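Local coordinates for mitogen-activated protein kinase kinase kinase 7 interacting protein 1 (Anopheles gambiae, PDB 2IRM), which probably acts as an adapter that binds the kinase TAK1 and promotes its autophosphorylation, and is built on a PP2C-type phosphatase fold, at residues Ser37-Cys42 and Tyr53-Gly58; Ser156-Leu161 and Leu271-Ser276; Ser276-Ala281 and Val348-Arg353. All blocks are in the same frame, centred on the assembly; numbering follows the deposited sequence.

Contact 1: residues Ser37-Cys42 and Tyr53-Gly58; sequences SRDKKC and YAILSG
The hairpin of strands 39-45 and 50-59, which belongs to one sheet of the PP2C-type β-sandwich, 50-59 pairing on with 154-163, is closed here by antiparallel pairing of Lys40 with Leu56 and of Cys42 with Ala54. Both are hydrogen-bonded pairs. Lys40 N reaches Leu56 O at 2.8 Å, and Leu56 N returns a bond of 2.7 Å to Lys40 O. Farther along, Cys42 N meets Ala54 O at 3.0 Å, answered by Ala54 N to Cys42 O at 3.1 Å. Just before the strand proper, Arg38 O accepts Gly58 N (2.9 Å).

In the non-hydrogen-bonded pairs, Asp39, Ser57 and Ile55 turn to the face that looks at strand 344-354, where Ile55 packs on Thr349; the Lys41 chain leads away from the hairpin partner. Leu56 and Cys42 point the other way, onto Leu69 of helix 63-75; Cys42 also forms a disulfide with Cys44.

One side-chain bond joins the two strands. Asp39 CG stands beside its own backbone N (chi1 -86°), and the carboxylate, turned by chi2 of -3°, offers OD1 to Ser57 OG at 2.8 Å. The hydroxyl approaches from above the carboxylate, 43° out of its plane. Ser57 OG donates this bond and also receives the backbone N-H of Ser276, while Asp39 OD2 pairs with Thr349 OG1 and, weakly, with Ser275 OG.

The chemistry implies a buried polar junction between the two sheets: OD1 of Asp39 grips the hairpin partner strand and OD2 the facing sheet, while the Ser57 hydroxyl passes the connection on to the start of helix 276-285. Ser57-Gly58 probably occupies the position of the Asp-Gly pair that binds metal in active PP2C phosphatases.

Contact 2: residues Ser156-Leu161 and Leu271-Ser276; sequences SAVLAL and LVLMSS
Val158 and Leu273 meet in the interior of the β-sandwich, where strand 154-163 of one sheet lies over strand 268-274 of the other. The segments run nearly antiparallel, with an angle of 162° between their directions, and their axes approach to 8.1 Å. That spacing belongs to facing sheets, so side chains rather than backbone bonds make the contact.

The two principal side chains cross obliquely. Leu273 sends its CD2 branch across to the CG2 methyl of Val158, at 3.9 Å. The valine presents that methyl because CG2 lies anti to its backbone N, while CG1 occupies the position between N and the carbonyl carbon (chi1 59°). The same CD2 of Leu273 also comes to 4.5 Å from Ala160 CB, so one leucine methyl is shared by two residues that point inward from the opposite strand.

Leu271, one inward-pointing position earlier, also uses CD2, but with CG anti to its backbone N (chi1 167°); the methyl lies 4.2 Å from Ala160 CB. The short alanine is thereby touched by leucines from two positions of the facing strand. Ala177, on strand 176-181 beside 268-274, packs against both Val158 and Leu273 and extends this apolar layer to the neighbouring strand. At the Ser156 end the second branch of the valine meets backbone instead: Val158 CG1 rests 4.1 Å from Met274 O.

Contact 3: residues Ser276-Ala281 and Val348-Arg353; sequences SGLCRA and VTLLIR
Helix 276-281 and strand 348-353 pass each other steeply, at 105° between their directions, with their axes coming within 6.1 Å; the backbones are nearest at Leu278 and Val348, whose CA atoms are 4.6 Å apart. The helix begins at Ser276, and its first turns are held by Arg280 N bonded to Ser276 O and Ala281 N to Gly277 O. This end of the helix lies against the start of the strand segment.

Leu278 carries the contact. Its CG is anti to the backbone N (chi1 173°), and the two methyls beyond it divide the partners. CD1 lies 3.9 Å from Val348 CG1. CD2 reaches farther along the strand, to Leu350 CD1 at 3.9 Å, and comes near the backbone at Thr349 O. Leu278 crosses both strand side chains at a slant. Its CB also touches Val348 CG1, again at 3.9 Å, so that valine methyl is met by two parts of one leucine. The other methyl, Val348 CG2, lies 4.2 Å from Gly277 O.

The apolar cluster is extended by helix 311-334, where Ile322 packs on Leu278, and Val318 and Val319 on Leu350. Polar ties lie around it: the Ser275 hydroxyl, at the N-cap position of the helix, takes the backbone N-H of Thr349, and Arg280 forms salt bridges with Asp346 and Glu284.

A helix that leaves the end of a sheet strand and packs on the next strand over is part of the α-β-β-α layering of the PP2C fold; Ser276-Gly277 probably stands where active relatives carry a metal-binding Asp-Gly pair, and Asp346 is the likely counterpart of another metal-binding aspartate.

In the fold
Contact 1 pairs two strands within a sheet, and strand 154-163 of contact 2 continues that sheet, with Tyr53 O 2.6 Å from Ala160 N. Contact 2 spans the two sheets. Contact 3 packs a helix on strand 344-354, the neighbour of 268-274: Leu273 N lies 2.7 Å from Leu351 O, and contacts 2 and 3 share Ser276. Contacts 1 and 3, with centres about 10 Å apart, meet through Tyr53 OH and Arg353 NE (2.8 Å) and through Cys42 O and Leu351 CD2 (3.8 Å). Asp39, Ser57 and Ser276 gather at what is probably the end where active PP2C phosphatases bind their metals, the two serines standing in place of aspartates.

Contact 1: residues Ser37-Cys42 and Tyr53-Gly58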
loop_
_atom_site.group_PDB
_atom_site.type_symbol
_atom_site.label_atom_id
_atom_site.label_comp_id
_atom_site.label_asym_id
_atom_site.label_seq_id
_atom_site.Cartn_x
_atom_site.Cartn_y
_atom_site.Cartn_z
ATOM N N SER A 37 -13.016 3.538 -5.556
ATOM C CA SER A 37 -11.696 3.624 -4.925
ATOM C C SER A 37 -11.123 2.226 -4.917
ATOM O O SER A 37 -11.854 1.248 -4.734
ATOM C CB SER A 37 -11.766 4.158 -3.492
ATOM O OG SER A 37 -10.469 4.437 -2.987
ATOM N N ARG A 38 -9.822 2.129 -5.145
ATOM C CA ARG A 38 -9.130 0.852 -5.068
ATOM C C ARG A 38 -8.435 0.697 -3.708
ATOM O O ARG A 38 -7.967 -0.385 -3.367
ATOM C CB ARG A 38 -8.130 0.717 -6.222
ATOM C CG ARG A 38 -8.752 0.651 -7.619
ATOM C CD ARG A 38 -8.781 -0.786 -8.130
ATOM N NE ARG A 38 -9.241 -0.902 -9.519
ATOM C CZ ARG A 38 -8.465 -0.756 -10.591
ATOM N NH1 ARG A 38 -7.177 -0.463 -10.458
ATOM N NH2 ARG A 38 -8.978 -0.897 -11.803
ATOM N N ASP A 39 -8.370 1.783 -2.941
ATOM C CA ASP A 39 -7.833 1.756 -1.587
ATOM C C ASP A 39 -8.892 1.356 -0.552
ATOM O O ASP A 39 -9.993 1.922 -0.506
ATOM C CB ASP A 39 -7.270 3.125 -1.214
ATOM C CG ASP A 39 -5.826 3.330 -1.663
ATOM O OD1 ASP A 39 -5.186 2.407 -2.227
ATOM O OD2 ASP A 39 -5.321 4.450 -1.435
ATOM N N LYS A 40 -8.551 0.387 0.289
ATOM C CA LYS A 40 -9.432 -0.021 1.385
ATOM C C LYS A 40 -8.778 0.249 2.740
ATOM O O LYS A 40 -7.619 -0.098 2.965
ATOM C CB LYS A 40 -9.855 -1.484 1.233
ATOM C CG LYS A 40 -10.754 -1.729 0.016
ATOM C CD LYS A 40 -12.183 -1.225 0.257
ATOM C CE LYS A 40 -12.901 -0.854 -1.029
ATOM N NZ LYS A 40 -14.033 0.089 -0.764
ATOM N N LYS A 41 -9.525 0.904 3.621
ATOM C CA LYS A 41 -8.999 1.382 4.893
ATOM C C LYS A 41 -9.732 0.765 6.070
ATOM O O LYS A 41 -10.871 0.332 5.946
ATOM C CB LYS A 41 -9.071 2.917 4.976
ATOM C CG LYS A 41 -10.142 3.544 4.093
ATOM C CD LYS A 41 -10.950 4.625 4.812
ATOM C CE LYS A 41 -12.344 4.733 4.203
ATOM N NZ LYS A 41 -13.218 5.661 4.955
ATOM N N CYS A 42 -9.047 0.702 7.203
ATOM C CA CYS A 42 -9.677 0.408 8.473
ATOM C C CYS A 42 -9.004 1.220 9.572
ATOM O O CYS A 42 -7.797 1.445 9.546
ATOM C CB CYS A 42 -9.640 -1.094 8.780
ATOM S SG CYS A 42 -9.375 -1.491 10.533
ATOM N N TYR A 53 -5.143 -0.287 12.443
ATOM C CA TYR A 53 -5.071 0.717 11.391
ATOM C C TYR A 53 -4.381 0.084 10.187
ATOM O O TYR A 53 -3.259 -0.434 10.291
ATOM C CB TYR A 53 -4.337 1.971 11.871
ATOM C CG TYR A 53 -4.841 2.465 13.200
ATOM C CD1 TYR A 53 -5.987 3.244 13.285
ATOM C CD2 TYR A 53 -4.182 2.130 14.377
ATOM C CE1 TYR A 53 -6.461 3.682 14.506
ATOM C CE2 TYR A 53 -4.647 2.559 15.606
ATOM C CZ TYR A 53 -5.785 3.337 15.666
ATOM O OH TYR A 53 -6.245 3.766 16.890
ATOM N N ALA A 54 -5.072 0.109 9.049
ATOM C CA ALA A 54 -4.620 -0.592 7.859
ATOM C C ALA A 54 -5.063 0.121 6.596
ATOM O O ALA A 54 -6.158 0.673 6.538
ATOM C CB ALA A 54 -5.155 -2.010 7.867
ATOM N N ILE A 55 -4.189 0.123 5.596
ATOM C CA ILE A 55 -4.568 0.496 4.240
ATOM C C ILE A 55 -4.164 -0.625 3.314
ATOM O O ILE A 55 -3.042 -1.124 3.363
ATOM C CB ILE A 55 -3.906 1.791 3.737
ATOM C CG1 ILE A 55 -4.042 2.919 4.752
ATOM C CG2 ILE A 55 -4.533 2.211 2.418
ATOM C CD1 ILE A 55 -3.199 4.123 4.410
ATOM N N LEU A 56 -5.101 -1.024 2.475
ATOM C CA LEU A 56 -4.840 -2.040 1.483
ATOM C C LEU A 56 -5.081 -1.444 0.121
ATOM O O LEU A 56 -6.211 -1.035 -0.198
ATOM C CB LEU A 56 -5.718 -3.260 1.717
ATOM C CG LEU A 56 -5.133 -4.057 2.872
ATOM C CD1 LEU A 56 -5.800 -3.656 4.184
ATOM C CD2 LEU A 56 -5.282 -5.534 2.595
ATOM N N SER A 57 -4.009 -1.368 -0.666
ATOM C CA SER A 57 -4.073 -0.741 -1.971
ATOM C C SER A 57 -4.255 -1.788 -3.030
ATOM O O SER A 57 -3.363 -2.580 -3.278
ATOM C CB SER A 57 -2.814 0.065 -2.222
ATOM O OG SER A 57 -2.783 1.198 -1.371
ATOM N N GLY A 58 -5.431 -1.802 -3.639
ATOM C CA GLY A 58 -5.728 -2.772 -4.683
ATOM C C GLY A 58 -5.023 -2.404 -5.974
ATOM O O GLY A 58 -4.988 -1.227 -6.351
#

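Contact 2: residues Ser156-Leu161 and Leu271-Ser276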
loop_
_atom_site.group_PDB
_atom_site.type_symbol
_atom_site.label_atom_id
_atom_site.label_comp_id
_atom_site.label_asym_id
_atom_site.label_seq_id
_atom_site.Cartn_x
_atom_site.Cartn_y
_atom_site.Cartn_z
ATOM N N SER A 156 -1.311 -4.406 -2.411
ATOM C CA SER A 156 -0.360 -4.024 -1.382
ATOM C C SER A 156 -1.137 -3.862 -0.094
ATOM O O SER A 156 -2.361 -3.704 -0.127
ATOM C CB SER A 156 0.319 -2.703 -1.739
ATOM O OG SER A 156 1.401 -2.922 -2.618
ATOM N N ALA A 157 -0.431 -3.876 1.034
ATOM C CA ALA A 157 -1.062 -3.791 2.353
ATOM C C ALA A 157 -0.134 -3.168 3.385
ATOM O O ALA A 157 1.064 -3.448 3.387
ATOM C CB ALA A 157 -1.473 -5.177 2.806
ATOM N N VAL A 158 -0.674 -2.329 4.263
ATOM C CA VAL A 158 0.072 -1.911 5.455
ATOM C C VAL A 158 -0.849 -1.920 6.654
ATOM O O VAL A 158 -1.842 -1.196 6.676
ATOM C CB VAL A 158 0.688 -0.509 5.307
ATOM C CG1 VAL A 158 -0.397 0.532 5.053
ATOM C CG2 VAL A 158 1.510 -0.150 6.539
ATOM N N LEU A 159 -0.545 -2.740 7.652
ATOM C CA LEU A 159 -1.402 -2.753 8.830
ATOM C C LEU A 159 -0.681 -2.645 10.153
ATOM O O LEU A 159 0.065 -3.526 10.545
ATOM C CB LEU A 159 -2.435 -3.899 8.798
ATOM C CG LEU A 159 -2.159 -5.384 8.554
ATOM C CD1 LEU A 159 -1.458 -6.013 9.750
ATOM C CD2 LEU A 159 -3.477 -6.109 8.309
ATOM N N ALA A 160 -0.923 -1.521 10.818
ATOM C CA ALA A 160 -0.452 -1.267 12.170
ATOM C C ALA A 160 -1.495 -1.759 13.152
ATOM O O ALA A 160 -2.676 -1.438 13.020
ATOM C CB ALA A 160 -0.195 0.220 12.375
ATOM N N LEU A 161 -1.040 -2.539 14.131
ATOM C CA LEU A 161 -1.909 -3.134 15.141
ATOM C C LEU A 161 -1.452 -2.739 16.543
ATOM O O LEU A 161 -0.480 -3.281 17.060
ATOM C CB LEU A 161 -1.930 -4.661 14.965
ATOM C CG LEU A 161 -2.844 -5.621 15.739
ATOM C CD1 LEU A 161 -2.084 -6.307 16.852
ATOM C CD2 LEU A 161 -4.117 -4.968 16.269
ATOM N N LEU A 271 1.463 8.342 14.291
ATOM C CA LEU A 271 1.814 7.376 13.260
ATOM C C LEU A 271 1.125 7.700 11.939
ATOM O O LEU A 271 -0.045 8.092 11.919
ATOM C CB LEU A 271 1.468 5.967 13.733
ATOM C CG LEU A 271 1.480 4.873 12.677
ATOM C CD1 LEU A 271 2.385 3.732 13.099
ATOM C CD2 LEU A 271 0.062 4.403 12.407
ATOM N N VAL A 272 1.862 7.535 10.843
ATOM C CA VAL A 272 1.353 7.888 9.522
ATOM C C VAL A 272 1.312 6.688 8.590
ATOM O O VAL A 272 2.343 6.066 8.322
ATOM C CB VAL A 272 2.186 9.006 8.877
ATOM C CG1 VAL A 272 1.832 9.150 7.411
ATOM C CG2 VAL A 272 1.954 10.319 9.600
ATOM N N LEU A 273 0.123 6.358 8.098
ATOM C CA LEU A 273 0.004 5.274 7.128
ATOM C C LEU A 273 -0.200 5.822 5.732
ATOM O O LEU A 273 -1.028 6.705 5.516
ATOM C CB LEU A 273 -1.105 4.290 7.498
ATOM C CG LEU A 273 -0.890 3.473 8.776
ATOM C CD1 LEU A 273 -2.011 2.447 8.932
ATOM C CD2 LEU A 273 0.481 2.818 8.798
ATOM N N MET A 274 0.578 5.292 4.796
ATOM C CA MET A 274 0.561 5.754 3.427
ATOM C C MET A 274 0.183 4.636 2.495
ATOM O O MET A 274 0.773 3.553 2.551
ATOM C CB MET A 274 1.932 6.251 3.036
ATOM C CG MET A 274 2.325 7.527 3.718
ATOM S SD MET A 274 4.110 7.692 3.763
ATOM C CE MET A 274 4.439 6.502 5.046
ATOM N N SER A 275 -0.801 4.911 1.641
ATOM C CA SER A 275 -1.205 4.006 0.574
ATOM C C SER A 275 -0.252 4.092 -0.619
ATOM O O SER A 275 0.526 5.051 -0.749
ATOM C CB SER A 275 -2.610 4.360 0.101
ATOM O OG SER A 275 -2.600 5.560 -0.652
ATOM N N SER A 276 -0.347 3.088 -1.491
ATOM C CA SER A 276 0.431 2.999 -2.728
ATOM C C SER A 276 0.346 4.265 -3.593
ATOM O O SER A 276 1.370 4.842 -3.973
ATOM C CB SER A 276 -0.032 1.782 -3.527
ATOM O OG SER A 276 0.446 1.832 -4.855
#

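Contact 3: residues Ser276-Ala281 and Val348-Arg353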
loop_
_atom_site.group_PDB
_atom_site.type_symbol
_atom_site.label_atom_id
_atom_site.label_comp_id
_atom_site.label_asym_id
_atom_site.label_seq_id
_atom_site.Cartn_x
_atom_site.Cartn_y
_atom_site.Cartn_z
ATOM N N SER A 276 -0.347 3.088 -1.491
ATOM C CA SER A 276 0.431 2.999 -2.728
ATOM C C SER A 276 0.346 4.265 -3.593
ATOM O O SER A 276 1.370 4.842 -3.973
ATOM C CB SER A 276 -0.032 1.782 -3.527
ATOM O OG SER A 276 0.446 1.832 -4.855
ATOM N N GLY A 277 -0.873 4.695 -3.894
ATOM C CA GLY A 277 -1.080 5.899 -4.681
ATOM C C GLY A 277 -0.301 7.068 -4.115
ATOM O O GLY A 277 0.301 7.857 -4.866
ATOM N N LEU A 278 -0.306 7.164 -2.786
ATOM C CA LEU A 278 0.339 8.267 -2.095
ATOM C C LEU A 278 1.848 8.172 -2.234
ATOM O O LEU A 278 2.516 9.175 -2.482
ATOM C CB LEU A 278 -0.071 8.313 -0.624
ATOM C CG LEU A 278 0.661 9.322 0.256
ATOM C CD1 LEU A 278 0.639 10.703 -0.358
ATOM C CD2 LEU A 278 0.021 9.350 1.600
ATOM N N CYS A 279 2.385 6.972 -2.084
ATOM C CA CYS A 279 3.810 6.795 -2.237
ATOM C C CYS A 279 4.237 7.133 -3.661
ATOM O O CYS A 279 5.194 7.894 -3.866
ATOM C CB CYS A 279 4.217 5.386 -1.837
ATOM S SG CYS A 279 3.908 5.108 -0.097
ATOM N N ARG A 280 3.507 6.595 -4.639
ATOM C CA ARG A 280 3.786 6.865 -6.040
ATOM C C ARG A 280 3.888 8.367 -6.258
ATOM O O ARG A 280 4.910 8.856 -6.731
ATOM C CB ARG A 280 2.697 6.279 -6.926
ATOM C CG ARG A 280 3.227 5.669 -8.187
ATOM C CD ARG A 280 2.113 5.356 -9.140
ATOM N NE ARG A 280 2.127 6.278 -10.264
ATOM C CZ ARG A 280 1.106 6.477 -11.090
ATOM N NH1 ARG A 280 -0.035 5.821 -10.913
ATOM N NH2 ARG A 280 1.227 7.337 -12.096
ATOM N N ALA A 281 2.836 9.092 -5.870
ATOM C CA ALA A 281 2.755 10.544 -6.063
ATOM C C ALA A 281 3.940 11.278 -5.466
ATOM O O ALA A 281 4.583 12.065 -6.153
ATOM C CB ALA A 281 1.464 11.090 -5.498
ATOM N N VAL A 348 -5.071 8.157 -3.576
ATOM C CA VAL A 348 -4.206 8.649 -2.516
ATOM C C VAL A 348 -4.945 8.467 -1.199
ATOM O O VAL A 348 -6.128 8.828 -1.087
ATOM C CB VAL A 348 -3.841 10.136 -2.722
ATOM C CG1 VAL A 348 -3.070 10.672 -1.528
ATOM C CG2 VAL A 348 -3.033 10.317 -3.996
ATOM N N THR A 349 -4.266 7.893 -0.213
ATOM C CA THR A 349 -4.859 7.759 1.108
ATOM C C THR A 349 -3.846 8.027 2.195
ATOM O O THR A 349 -2.728 7.515 2.157
ATOM C CB THR A 349 -5.532 6.388 1.304
ATOM O OG1 THR A 349 -6.705 6.324 0.486
ATOM C CG2 THR A 349 -5.943 6.172 2.760
ATOM N N LEU A 350 -4.263 8.835 3.161
ATOM C CA LEU A 350 -3.440 9.199 4.290
ATOM C C LEU A 350 -4.160 8.920 5.616
ATOM O O LEU A 350 -5.301 9.347 5.821
ATOM C CB LEU A 350 -3.060 10.669 4.168
ATOM C CG LEU A 350 -2.064 11.241 5.168
ATOM C CD1 LEU A 350 -0.810 10.406 5.232
ATOM C CD2 LEU A 350 -1.730 12.668 4.806
ATOM N N LEU A 351 -3.496 8.185 6.503
ATOM C CA LEU A 351 -4.015 7.932 7.840
ATOM C C LEU A 351 -3.055 8.437 8.896
ATOM O O LEU A 351 -1.908 7.984 8.954
ATOM C CB LEU A 351 -4.252 6.440 8.054
ATOM C CG LEU A 351 -5.707 5.971 8.076
ATOM C CD1 LEU A 351 -6.415 6.250 6.749
ATOM C CD2 LEU A 351 -5.775 4.502 8.408
ATOM N N ILE A 352 -3.515 9.372 9.727
ATOM C CA ILE A 352 -2.714 9.813 10.864
ATOM C C ILE A 352 -3.349 9.417 12.196
ATOM O O ILE A 352 -4.354 9.993 12.619
ATOM C CB ILE A 352 -2.406 11.324 10.834
ATOM C CG1 ILE A 352 -1.637 11.688 9.567
ATOM C CG2 ILE A 352 -1.578 11.730 12.045
ATOM C CD1 ILE A 352 -2.487 12.332 8.520
ATOM N N ARG A 353 -2.752 8.413 12.835
ATOM C CA ARG A 353 -3.096 8.042 14.193
ATOM C C ARG A 353 -2.264 8.911 15.123
ATOM O O ARG A 353 -1.036 8.896 15.056
ATOM C CB ARG A 353 -2.822 6.558 14.432
ATOM C CG ARG A 353 -3.025 6.080 15.866
ATOM C CD ARG A 353 -4.358 6.536 16.460
ATOM N NE ARG A 353 -4.667 5.869 17.724
ATOM C CZ ARG A 353 -4.189 6.229 18.915
ATOM N NH1 ARG A 353 -3.359 7.259 19.035
ATOM N NH2 ARG A 353 -4.540 5.548 19.997
#